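Local coordinates for protein alpha-L-rhamnosidase (Aspergillus terreus, PDB 6GSZ) that probably hydrolyses terminal non-reducing alpha-L-rhamnose residues from alpha-L-rhamnosides, as a calcium-binding glycoside hydrolase, at residues A[702-707]-A[768-773]; A[790-795]-A[828-833]; A[796-801]-A[814-819]. All coordinates share one frame; numbering follows the deposited sequence. Where two conformers were deposited one is given.

Contact 1 of 3, residues A[702-707]-A[768-773]; sequences LGHTLS and GSWLHE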
loop_
_atom_site.group_PDB
_atom_site.type_symbol
_atom_site.label_atom_id
_atom_site.label_comp_id
_atom_site.label_asym_id
_atom_site.label_seq_id
_atom_site.Cartn_x
_atom_site.Cartn_y
_atom_site.Cartn_z
ATOM N N LEU A 702 1.522 -1.179 21.582
ATOM C CA LEU A 702 1.437 -0.614 22.935
ATOM C C LEU A 702 -0.020 -0.455 23.387
ATOM O O LEU A 702 -0.401 -0.877 24.480
ATOM C CB LEU A 702 2.190 0.716 23.002
ATOM C CG LEU A 702 2.211 1.383 24.372
ATOM C CD1 LEU A 702 2.866 0.474 25.414
ATOM C CD2 LEU A 702 2.936 2.720 24.294
ATOM N N GLY A 703 -0.881 0.170 22.588
ATOM C CA GLY A 703 -2.265 0.366 22.970
ATOM C C GLY A 703 -2.986 -0.953 23.141
ATOM O O GLY A 703 -3.779 -1.123 24.080
ATOM N N HIS A 704 -2.745 -1.900 22.241
ATOM C CA HIS A 704 -3.399 -3.195 22.298
ATOM C C HIS A 704 -2.964 -3.957 23.539
ATOM O O HIS A 704 -3.772 -4.703 24.124
ATOM C CB HIS A 704 -3.147 -4.020 21.046
ATOM C CG HIS A 704 -3.723 -3.368 19.848
ATOM N ND1 HIS A 704 -5.076 -3.155 19.714
ATOM C CD2 HIS A 704 -3.135 -2.822 18.759
ATOM C CE1 HIS A 704 -5.304 -2.532 18.564
ATOM N NE2 HIS A 704 -4.125 -2.301 17.971
ATOM N N THR A 705 -1.718 -3.773 23.964
ATOM C CA THR A 705 -1.196 -4.446 25.124
ATOM C C THR A 705 -1.908 -3.900 26.363
ATOM O O THR A 705 -2.354 -4.659 27.260
ATOM C CB THR A 705 0.320 -4.273 25.260
ATOM O OG1 THR A 705 0.977 -4.835 24.116
ATOM C CG2 THR A 705 0.853 -4.919 26.519
ATOM N N LEU A 706 -2.014 -2.568 26.465
ATOM C CA LEU A 706 -2.634 -1.962 27.626
ATOM C C LEU A 706 -4.104 -2.366 27.686
ATOM O O LEU A 706 -4.618 -2.736 28.764
ATOM C CB LEU A 706 -2.445 -0.437 27.596
ATOM C CG LEU A 706 -1.026 0.022 27.906
ATOM C CD1 LEU A 706 -0.829 1.449 27.432
ATOM C CD2 LEU A 706 -0.736 -0.096 29.392
ATOM N N SER A 707 -4.811 -2.346 26.569
ATOM C CA SER A 707 -6.225 -2.739 26.548
ATOM C C SER A 707 -6.393 -4.224 26.900
ATOM O O SER A 707 -7.348 -4.587 27.586
ATOM C CB SER A 707 -6.851 -2.423 25.206
ATOM O OG SER A 707 -6.884 -1.017 25.003
ATOM N N GLY A 768 -3.322 3.675 14.542
ATOM C CA GLY A 768 -4.609 3.711 13.899
ATOM C C GLY A 768 -5.457 2.500 14.250
ATOM O O GLY A 768 -6.690 2.609 14.412
ATOM N N SER A 769 -4.836 1.325 14.330
ATOM C CA SER A 769 -5.595 0.105 14.662
ATOM C C SER A 769 -6.259 0.191 16.026
ATOM O O SER A 769 -7.289 -0.444 16.221
ATOM C CB SER A 769 -4.752 -1.147 14.563
ATOM O OG SER A 769 -3.679 -1.143 15.470
ATOM N N TRP A 770 -5.646 0.924 16.956
ATOM C CA TRP A 770 -6.266 1.094 18.276
ATOM C C TRP A 770 -7.494 2.002 18.143
ATOM O O TRP A 770 -8.538 1.789 18.799
ATOM C CB TRP A 770 -5.269 1.640 19.302
ATOM C CG TRP A 770 -5.706 1.480 20.724
ATOM C CD1 TRP A 770 -5.481 0.385 21.491
ATOM C CD2 TRP A 770 -6.360 2.458 21.543
ATOM N NE1 TRP A 770 -6.012 0.586 22.730
ATOM C CE2 TRP A 770 -6.586 1.826 22.788
ATOM C CE3 TRP A 770 -6.834 3.762 21.352
ATOM C CZ2 TRP A 770 -7.212 2.482 23.844
ATOM C CZ3 TRP A 770 -7.457 4.401 22.401
ATOM C CH2 TRP A 770 -7.633 3.771 23.632
ATOM N N LEU A 771 -7.399 3.055 17.336
ATOM C CA LEU A 771 -8.570 3.894 17.055
ATOM C C LEU A 771 -9.705 3.047 16.473
ATOM O O LEU A 771 -10.863 3.131 16.888
ATOM C CB LEU A 771 -8.212 5.020 16.091
ATOM C CG LEU A 771 -7.026 5.910 16.461
ATOM C CD1 LEU A 771 -6.836 7.020 15.431
ATOM C CD2 LEU A 771 -7.032 6.496 17.821
ATOM N N HIS A 772 -9.368 2.164 15.550
ATOM C CA HIS A 772 -10.372 1.368 14.860
ATOM C C HIS A 772 -10.997 0.353 15.824
ATOM O O HIS A 772 -12.236 0.130 15.772
ATOM C CB HIS A 772 -9.781 0.626 13.644
ATOM C CG HIS A 772 -9.099 1.495 12.631
ATOM N ND1 HIS A 772 -8.036 1.013 11.901
ATOM C CD2 HIS A 772 -9.322 2.769 12.234
ATOM C CE1 HIS A 772 -7.655 1.985 11.079
ATOM N NE2 HIS A 772 -8.424 3.074 11.256
ATOM N N GLU A 773 -10.125 -0.384 16.531
ATOM C CA GLU A 773 -10.566 -1.602 17.242
ATOM C C GLU A 773 -11.058 -1.329 18.668
ATOM O O GLU A 773 -11.846 -2.116 19.183
ATOM C CB GLU A 773 -9.438 -2.627 17.350
ATOM C CG GLU A 773 -8.917 -3.094 15.992
ATOM C CD GLU A 773 -7.875 -4.201 16.090
ATOM O OE1 GLU A 773 -7.679 -4.767 17.202
ATOM O OE2 GLU A 773 -7.200 -4.442 15.074
#

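Contact 2 of 3, residues A[790-795]-A[828-833]; sequences IEVVPG and FDFHLV. With CA (calcium ion), chain M.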
loop_
_atom_site.group_PDB
_atom_site.type_symbol
_atom_site.label_atom_id
_atom_site.label_comp_id
_atom_site.label_asym_id
_atom_site.label_seq_id
_atom_site.Cartn_x
_atom_site.Cartn_y
_atom_site.Cartn_z
ATOM N N ILE A 790 -17.487 -6.450 18.379
ATOM C CA ILE A 790 -17.868 -5.068 18.523
ATOM C C ILE A 790 -17.754 -4.710 19.998
ATOM O O ILE A 790 -18.685 -5.021 20.790
ATOM C CB ILE A 790 -19.258 -4.762 17.949
ATOM C CG1 ILE A 790 -19.326 -5.233 16.498
ATOM C CG2 ILE A 790 -19.531 -3.276 18.090
ATOM C CD1 ILE A 790 -20.602 -4.913 15.776
ATOM N N GLU A 791 -16.607 -4.162 20.385
ATOM C CA GLU A 791 -16.226 -3.996 21.794
ATOM C C GLU A 791 -15.647 -2.582 21.942
ATOM O O GLU A 791 -14.443 -2.404 22.044
ATOM C CB GLU A 791 -15.269 -5.134 22.218
ATOM C CG GLU A 791 -14.846 -5.146 23.690
ATOM C CD GLU A 791 -14.009 -6.357 24.118
ATOM O OE1 GLU A 791 -13.798 -7.272 23.318
ATOM O OE2 GLU A 791 -13.510 -6.406 25.242
ATOM N N VAL A 792 -16.550 -1.589 21.942
ATOM C CA VAL A 792 -16.200 -0.224 22.159
ATOM C C VAL A 792 -15.767 -0.009 23.609
ATOM O O VAL A 792 -16.497 -0.397 24.527
ATOM C CB VAL A 792 -17.358 0.728 21.827
ATOM C CG1 VAL A 792 -17.044 2.144 22.315
ATOM C CG2 VAL A 792 -17.720 0.668 20.356
ATOM N N VAL A 793 -14.624 0.631 23.826
ATOM C CA VAL A 793 -14.155 1.008 25.155
ATOM C C VAL A 793 -14.067 2.526 25.224
ATOM O O VAL A 793 -13.071 3.105 24.795
ATOM C CB VAL A 793 -12.823 0.332 25.526
ATOM C CG1 VAL A 793 -12.433 0.642 26.969
ATOM C CG2 VAL A 793 -12.875 -1.175 25.318
ATOM N N PRO A 794 -15.113 3.225 25.716
ATOM C CA PRO A 794 -15.076 4.677 25.790
ATOM C C PRO A 794 -14.059 5.115 26.849
ATOM O O PRO A 794 -13.745 4.373 27.764
ATOM C CB PRO A 794 -16.503 5.114 26.173
ATOM C CG PRO A 794 -17.245 3.863 26.520
ATOM C CD PRO A 794 -16.359 2.665 26.246
ATOM N N GLY A 795 -13.573 6.344 26.681
ATOM C CA GLY A 795 -12.622 6.916 27.570
ATOM C C GLY A 795 -12.076 8.192 26.984
ATOM O O GLY A 795 -12.588 8.696 25.996
ATOM N N PHE A 828 -22.343 7.237 33.421
ATOM C CA PHE A 828 -22.832 7.828 32.183
ATOM C C PHE A 828 -23.827 6.863 31.518
ATOM O O PHE A 828 -23.848 5.668 31.809
ATOM C CB PHE A 828 -21.647 8.174 31.270
ATOM C CG PHE A 828 -20.994 9.517 31.517
ATOM C CD1 PHE A 828 -21.473 10.671 30.899
ATOM C CD2 PHE A 828 -19.884 9.635 32.346
ATOM C CE1 PHE A 828 -20.871 11.904 31.117
ATOM C CE2 PHE A 828 -19.279 10.868 32.561
ATOM C CZ PHE A 828 -19.773 12.000 31.946
ATOM N N ASP A 829 -24.665 7.410 30.635
ATOM C CA ASP A 829 -25.472 6.656 29.742
ATOM C C ASP A 829 -24.691 6.488 28.429
ATOM O O ASP A 829 -24.163 7.472 27.903
ATOM C CB ASP A 829 -26.795 7.367 29.450
ATOM C CG ASP A 829 -27.712 7.412 30.641
ATOM O OD1 ASP A 829 -27.461 6.614 31.567
ATOM O OD2 ASP A 829 -28.609 8.270 30.578
ATOM N N PHE A 830 -24.614 5.243 27.946
ATOM C CA PHE A 830 -23.881 4.884 26.735
ATOM C C PHE A 830 -24.897 4.462 25.675
ATOM O O PHE A 830 -25.775 3.656 25.933
ATOM C CB PHE A 830 -22.903 3.744 27.041
ATOM C CG PHE A 830 -22.187 3.182 25.839
ATOM C CD1 PHE A 830 -21.094 3.844 25.292
ATOM C CD2 PHE A 830 -22.607 2.006 25.250
ATOM C CE1 PHE A 830 -20.424 3.328 24.195
ATOM C CE2 PHE A 830 -21.921 1.487 24.168
ATOM C CZ PHE A 830 -20.841 2.154 23.630
ATOM N N HIS A 831 -24.732 4.986 24.476
ATOM C CA HIS A 831 -25.623 4.701 23.361
ATOM C C HIS A 831 -24.774 4.212 22.197
ATOM O O HIS A 831 -23.764 4.858 21.877
ATOM C CB HIS A 831 -26.379 5.968 22.951
ATOM C CG HIS A 831 -26.973 6.677 24.116
ATOM N ND1 HIS A 831 -28.186 6.324 24.696
ATOM C CD2 HIS A 831 -26.488 7.713 24.834
ATOM C CE1 HIS A 831 -28.431 7.155 25.701
ATOM N NE2 HIS A 831 -27.394 7.992 25.828
ATOM N N LEU A 832 -25.203 3.122 21.560
ATOM C CA LEU A 832 -24.461 2.543 20.435
ATOM C C LEU A 832 -25.428 2.106 19.342
ATOM O O LEU A 832 -26.391 1.368 19.586
ATOM C CB LEU A 832 -23.669 1.333 20.951
ATOM C CG LEU A 832 -23.032 0.435 19.897
ATOM C CD1 LEU A 832 -21.911 1.152 19.154
ATOM C CD2 LEU A 832 -22.463 -0.859 20.493
ATOM N N VAL A 833 -25.105 2.488 18.105
ATOM C CA VAL A 833 -25.714 1.941 16.918
ATOM C C VAL A 833 -24.651 1.134 16.182
ATOM O O VAL A 833 -23.606 1.693 15.799
ATOM C CB VAL A 833 -26.280 3.051 16.022
ATOM C CG1 VAL A 833 -26.875 2.497 14.730
ATOM C CG2 VAL A 833 -27.324 3.868 16.772
HETATM CA CA CA M . -12.083 -8.271 24.629
HETATM O O HOH W 1 -11.096 -8.372 22.128
HETATM O O HOH W 2 -13.018 -9.811 22.714
HETATM O O HOH W 3 -14.229 -9.772 25.056
HETATM O O HOH W 4 -12.730 -8.306 26.874
HETATM O O HOH W 5 -10.500 -7.981 26.350
#

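Contact 3 of 3, residues A[796-801]-A[814-819]; sequences GDLQQA and TKWWLD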
loop_
_atom_site.group_PDB
_atom_site.type_symbol
_atom_site.label_atom_id
_atom_site.label_comp_id
_atom_site.label_asym_id
_atom_site.label_seq_id
_atom_site.Cartn_x
_atom_site.Cartn_y
_atom_site.Cartn_z
ATOM N N GLY A 796 -11.065 8.730 27.646
ATOM C CA GLY A 796 -10.356 9.889 27.157
ATOM C C GLY A 796 -11.227 11.125 27.028
ATOM O O GLY A 796 -10.942 12.001 26.204
ATOM N N ASP A 797 -12.282 11.231 27.841
ATOM C CA ASP A 797 -13.206 12.385 27.694
ATOM C C ASP A 797 -13.838 12.489 26.283
ATOM O O ASP A 797 -14.396 13.547 25.930
ATOM C CB ASP A 797 -12.519 13.693 28.096
ATOM C CG ASP A 797 -12.312 13.843 29.601
ATOM O OD1 ASP A 797 -13.147 13.331 30.348
ATOM O OD2 ASP A 797 -11.309 14.488 30.014
ATOM N N LEU A 798 -13.849 11.405 25.491
ATOM C CA LEU A 798 -14.615 11.404 24.242
ATOM C C LEU A 798 -16.109 11.384 24.557
ATOM O O LEU A 798 -16.546 10.661 25.473
ATOM C CB LEU A 798 -14.277 10.170 23.398
ATOM C CG LEU A 798 -12.869 10.086 22.825
ATOM C CD1 LEU A 798 -12.736 8.860 21.928
ATOM C CD2 LEU A 798 -12.522 11.327 22.065
ATOM N N GLN A 799 -16.878 12.154 23.790
ATOM C CA GLN A 799 -18.318 12.190 23.899
ATOM C C GLN A 799 -18.967 11.302 22.825
ATOM O O GLN A 799 -20.104 10.929 22.959
ATOM C CB GLN A 799 -18.806 13.638 23.791
ATOM C CG GLN A 799 -18.381 14.534 24.951
ATOM C CD GLN A 799 -17.210 15.444 24.641
ATOM O OE1 GLN A 799 -17.160 16.117 23.607
ATOM N NE2 GLN A 799 -16.258 15.495 25.564
ATOM N N GLN A 800 -18.255 11.040 21.724
ATOM C CA GLN A 800 -18.795 10.231 20.631
ATOM C C GLN A 800 -17.683 9.793 19.679
ATOM O O GLN A 800 -16.624 10.422 19.626
ATOM C CB GLN A 800 -19.857 10.935 19.803
ATOM C CG GLN A 800 -19.498 12.273 19.236
ATOM C CD GLN A 800 -20.665 12.720 18.377
ATOM O OE1 GLN A 800 -20.785 12.351 17.205
ATOM N NE2 GLN A 800 -21.594 13.429 18.985
ATOM N N ALA A 801 -17.953 8.704 18.944
ATOM C CA ALA A 801 -17.064 8.307 17.850
ATOM C C ALA A 801 -17.847 7.506 16.824
ATOM O O ALA A 801 -18.806 6.802 17.156
ATOM C CB ALA A 801 -15.896 7.521 18.368
ATOM N N THR A 814 -19.832 1.339 13.755
ATOM C CA THR A 814 -20.272 1.724 15.087
ATOM C C THR A 814 -20.424 3.246 15.122
ATOM O O THR A 814 -19.633 4.000 14.568
ATOM C CB THR A 814 -19.295 1.261 16.173
ATOM O OG1 THR A 814 -18.008 1.838 15.906
ATOM C CG2 THR A 814 -19.196 -0.243 16.210
ATOM N N LYS A 815 -21.464 3.696 15.800
ATOM C CA LYS A 815 -21.638 5.084 16.172
ATOM C C LYS A 815 -22.079 5.065 17.633
ATOM O O LYS A 815 -23.107 4.482 17.950
ATOM C CB LYS A 815 -22.689 5.794 15.312
ATOM C CG LYS A 815 -22.931 7.266 15.644
ATOM C CD LYS A 815 -24.097 7.901 14.874
ATOM C CE LYS A 815 -25.411 7.171 15.069
ATOM N NZ LYS A 815 -26.539 7.798 14.334
ATOM N N TRP A 816 -21.270 5.642 18.507
ATOM C CA TRP A 816 -21.624 5.678 19.923
ATOM C C TRP A 816 -21.496 7.090 20.469
ATOM O O TRP A 816 -20.782 7.929 19.928
ATOM C CB TRP A 816 -20.813 4.682 20.756
ATOM C CG TRP A 816 -19.334 4.881 20.758
ATOM C CD1 TRP A 816 -18.420 4.293 19.924
ATOM C CD2 TRP A 816 -18.584 5.725 21.650
ATOM N NE1 TRP A 816 -17.160 4.710 20.252
ATOM C CE2 TRP A 816 -17.220 5.585 21.304
ATOM C CE3 TRP A 816 -18.918 6.556 22.727
ATOM C CZ2 TRP A 816 -16.207 6.223 22.010
ATOM C CZ3 TRP A 816 -17.912 7.201 23.419
ATOM C CH2 TRP A 816 -16.571 7.048 23.047
ATOM N N TRP A 817 -22.224 7.346 21.552
ATOM C CA TRP A 817 -22.147 8.622 22.196
ATOM C C TRP A 817 -22.516 8.452 23.663
ATOM O O TRP A 817 -23.151 7.442 24.053
ATOM C CB TRP A 817 -23.021 9.673 21.480
ATOM C CG TRP A 817 -24.505 9.432 21.495
ATOM C CD1 TRP A 817 -25.433 10.023 22.315
ATOM C CD2 TRP A 817 -25.250 8.558 20.634
ATOM N NE1 TRP A 817 -26.693 9.554 22.041
ATOM C CE2 TRP A 817 -26.616 8.672 20.997
ATOM C CE3 TRP A 817 -24.909 7.691 19.592
ATOM C CZ2 TRP A 817 -27.617 7.944 20.357
ATOM C CZ3 TRP A 817 -25.896 6.962 18.969
ATOM C CH2 TRP A 817 -27.234 7.083 19.353
ATOM N N LEU A 818 -22.075 9.420 24.464
ATOM C CA LEU A 818 -22.349 9.424 25.888
ATOM C C LEU A 818 -23.176 10.643 26.282
ATOM O O LEU A 818 -23.002 11.715 25.731
ATOM C CB LEU A 818 -21.028 9.522 26.647
ATOM C CG LEU A 818 -20.088 8.341 26.516
ATOM C CD1 LEU A 818 -18.756 8.674 27.124
ATOM C CD2 LEU A 818 -20.657 7.151 27.242
ATOM N N ASP A 819 -23.978 10.482 27.333
ATOM C CA ASP A 819 -24.625 11.616 28.004
ATOM C C ASP A 819 -25.122 11.127 29.373
ATOM O O ASP A 819 -24.673 10.096 29.850
ATOM C CB ASP A 819 -25.686 12.227 27.086
ATOM C CG ASP A 819 -26.754 11.253 26.636
ATOM O OD1 ASP A 819 -27.086 10.327 27.432
ATOM O OD2 ASP A 819 -27.265 11.448 25.499
#

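Contact 1 of 3, residues A[702-707]-A[768-773]
Trp770 CG stands anti to its backbone N (chi1 -164°), and the indole continues from there toward Gly703 and Ser707, while His704, with CG anti to its carbonyl carbon, sends its imidazole back past the indole in the opposite direction. The imidazole and the five-membered ring meet obliquely, their planes 57° apart, and Trp770 CD1 lies over one face of the imidazole, 3.9 Å above its plane and toward the rim. At the far end of that ring, His704 NE2 and Ser769 OG share a nearly straight hydrogen bond (2.8 Å, 174°). Beside it, His704 CE1 is 3.5 Å from Glu773 OE1, an oxygen salt-bridged to Arg479. The indole is held at its N-H: Trp770 NE1 donates to Ser707 OG at 2.9 Å, with the oxygen close to the ring plane, and Ser712 also bonds that hydroxyl. Gly703, lacking a side chain, lets Trp770 CD1 come to 3.3 Å from its C atom. Phe715 and Tyr716 meet the indole edge-to-face. The segment axes approach to 9.4 Å, and this buried helix pair, tied by two side-chain hydrogen bonds, belongs to the six-hairpin catalytic domain, an (alpha/alpha)6 barrel in family 78 rhamnosidases.

Contact 2 of 3, residues A[790-795]-A[828-833]
In the apolar interior of the C-terminal beta domain, Ile790, Val792 and Pro794 face Leu832 and Phe830 of strand 828-836. The backbones stand well apart, with Val792 CA 8.9 Å from Leu832 CA, so side chains alone bridge the interval. Phe830 is the main bridge. Its CG is anti to the backbone N (chi1 174°), and the ring extends from there toward the loop. Val792 CG1 touches the ring tip, 4.0 Å from Phe830 CZ. Pro794 comes at roughly a right angle to the phenyl side chain and sets its CG 4.0 Å from Phe830 CE1, so two residues of the loop converge on one side of the ring, both touching CE1, with Val792 reaching on to CZ and Pro794 to CD1. Val792 branches between two partners, for its other methyl, CG2, lies 4.4 Å from Leu832 CD1. Ile790 CG2 adds a looser touch to Leu832 CD2 at 4.5 Å. The fold accounts for this layout: Ile790 ends strand 787-790 of a mixed four-stranded sheet, whereas Phe830 and Leu832 belong to an antiparallel five-stranded one, and the two sheets contribute to a shared core. Val844 and Pro847 join it from the first sheet's strand 841-845 and the loop beyond. Glu791 points the other way. Its extended side chain carries a bidentate carboxylate to a calcium ion, with Glu791 OE1 and OE2 each 2.4 Å from the metal. Five waters complete a sevenfold coordination, their oxygens 2.3 to 2.7 Å from the calcium, and Asn789 hydrogen-bonds Glu791 OE1, which probably helps to orient the carboxylate.

Contact 3 of 3, residues A[796-801]-A[814-819]
Trp816 lays one face of its indole against the backbone of Gln800 and Ala801: Ala801 N sits 4.0 Å above the ring plane, over its centre, while Gln800 CA lies toward the rim. Chi1 61° sets CG between the backbone N and the carbonyl carbon, and chi2 -93° turns that face onto the neighbouring strand. Ala801 CB packs 3.6 Å from Trp816 NE1, whose N-H is bonded to Ile775 O, and Leu798 CB meets the far end of the ring, 3.9 Å from Trp816 CH2. Trp817 starts on the other face of the sheet, where its CB approaches Gln800 CB at 3.8 Å before its indole turns away to stack on His831. Leu818 leans on the loop, its CD1 3.4 Å from Leu798 O. Main-chain bonds fix this register. Trp816 N donates to Ala801 O at 3.0 Å in a nearly straight bond (N-H...O 168°), and Ala801 N returns a bond to Trp816 O at 3.1 Å. Leu818 N carries the bonding one step into the loop, to Gln799 O at 2.9 Å. The hydrogen-bonded pair Ala801-Trp816 and non-hydrogen-bonded pair Gln800-Trp817 form an antiparallel ladder, which the short turn joining strands 800-807 and 810-819 makes a beta hairpin.

How the contacts relate
Along the chain, contact 1 closes within the catalytic domain before contacts 2 and 3 open in the C-terminal domain. Contact 3 then lies between the two segments of contact 2. The centres of contacts 2 and 3 are about 7 Å apart, and strands 810-819 and 828-836 are sheet neighbours, with probable hydrogen bonds from Asp829 N to Asp819 O and from Val833 N to Lys815 O. Val792 CG1 also packs 3.3 Å from Trp816 NE1, so both contacts feed one core. Contact 1 lies about 16 and 17 Å from them, centre to centre, without touching. Helix 768-775 links the two regions, since Ile775 contacts Leu798, Ala801 and Trp816, placing the beta domain directly against the helical one.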